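Local coordinates for protein putative transcriptional regulator (PDB 2PQQ) that probably acts as a cAMP-responsive, DNA-binding transcription factor of the Crp family, represented here by its N-terminal cyclic nucleotide-binding domain, at residues P119-A122 with T123-R127. Numbering follows the deposited sequence.
Sequences PEVA and TALLR
Val121 and Leu125, one helical turn apart, run alongside each other, and Val121 CG1 comes within 3.6 Å of Leu125 CD1. The valine sets CG1 opposite its backbone N (chi1 167°), which carries that methyl along the helix to the leucine; the branched leucine is long enough to meet it while reaching into the interior. Leu125 N donates to Val121 O at 2.7 Å. The next i to i+4 bond joins Leu126 N to Ala122 O at 2.8 Å, and Leu126 CG packs 3.3 Å from that same oxygen. A small side chain suits the buried position of Ala122, since it packs on Ala122 of the second subunit. Toward solvent the helix is looser: Ala124 is partly exposed, and the Glu120 carboxylate, fully exposed and polar as befits solvent, stays clear of the following turn. The backbone bond between this pair, Ala124 N to Glu120 O, measures 3.1 Å. With Leu125 cut back to an alanine, Val121 CG1 would probably lose its neighbour and a gap would probably open toward Phe13 and Phe86. This part of helix 120-139 thus presses Val121 against Trp114 and Leu115 of helix 111-117 and against helix 18-27, while Thr123 OG1 makes a weak hydrogen bond to Gln112 of the second subunit.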
# COMPACT_ATOMS: atom_id res chain seq x y z
N PRO A 119 -6.52 -26.53 19.15
CA PRO A 119 -6.68 -25.13 19.54
C PRO A 119 -5.46 -24.26 19.22
O PRO A 119 -5.61 -23.04 19.08
CB PRO A 119 -6.91 -25.20 21.05
CG PRO A 119 -7.21 -26.64 21.34
CD PRO A 119 -6.47 -27.42 20.32
N GLU A 120 -4.28 -24.87 19.13
CA GLU A 120 -3.04 -24.17 18.77
C GLU A 120 -3.08 -23.57 17.37
O GLU A 120 -2.30 -22.65 17.06
CB GLU A 120 -1.82 -25.11 18.85
CG GLU A 120 -1.40 -25.46 20.26
CD GLU A 120 0.04 -25.97 20.33
OE1 GLU A 120 0.27 -27.03 20.97
OE2 GLU A 120 0.95 -25.30 19.76
N VAL A 121 -3.95 -24.11 16.52
CA VAL A 121 -4.09 -23.66 15.15
C VAL A 121 -4.60 -22.22 15.10
O VAL A 121 -4.18 -21.48 14.23
CB VAL A 121 -4.99 -24.62 14.31
CG1 VAL A 121 -5.40 -24.00 12.96
CG2 VAL A 121 -4.28 -25.94 14.06
N ALA A 122 -5.49 -21.84 16.03
CA ALA A 122 -6.07 -20.49 16.04
C ALA A 122 -4.96 -19.47 16.21
O ALA A 122 -4.88 -18.50 15.46
CB ALA A 122 -7.14 -20.33 17.16
N THR A 123 -4.09 -19.73 17.18
CA THR A 123 -2.93 -18.92 17.44
C THR A 123 -1.98 -18.85 16.24
O THR A 123 -1.49 -17.77 15.88
CB THR A 123 -2.23 -19.48 18.69
OG1 THR A 123 -3.15 -19.35 19.78
CG2 THR A 123 -0.98 -18.70 19.01
N ALA A 124 -1.74 -20.00 15.60
CA ALA A 124 -0.88 -20.06 14.42
C ALA A 124 -1.49 -19.32 13.22
O ALA A 124 -0.80 -18.58 12.50
CB ALA A 124 -0.57 -21.51 14.07
N LEU A 125 -2.80 -19.48 13.00
CA LEU A 125 -3.44 -18.73 11.92
C LEU A 125 -3.45 -17.24 12.20
O LEU A 125 -3.16 -16.45 11.31
CB LEU A 125 -4.84 -19.26 11.63
CG LEU A 125 -4.82 -20.72 11.15
CD1 LEU A 125 -6.24 -21.18 10.96
CD2 LEU A 125 -3.97 -20.92 9.88
N LEU A 126 -3.74 -16.85 13.44
CA LEU A 126 -3.70 -15.44 13.83
C LEU A 126 -2.31 -14.83 13.64
O LEU A 126 -2.19 -13.70 13.17
CB LEU A 126 -4.17 -15.26 15.29
CG LEU A 126 -5.69 -15.34 15.50
CD1 LEU A 126 -5.99 -15.56 16.99
CD2 LEU A 126 -6.37 -14.07 14.98
N ARG A 127 -1.28 -15.58 14.03
CA ARG A 127 0.11 -15.19 13.79
C ARG A 127 0.36 -14.90 12.33
O ARG A 127 0.84 -13.83 12.00
CB ARG A 127 1.08 -16.28 14.27
CG ARG A 127 2.56 -15.92 14.12
CD ARG A 127 3.49 -16.95 14.78
NE ARG A 127 4.00 -16.49 16.07
CZ ARG A 127 3.51 -16.85 17.25
NH1 ARG A 127 2.50 -17.72 17.32
NH2 ARG A 127 4.04 -16.37 18.37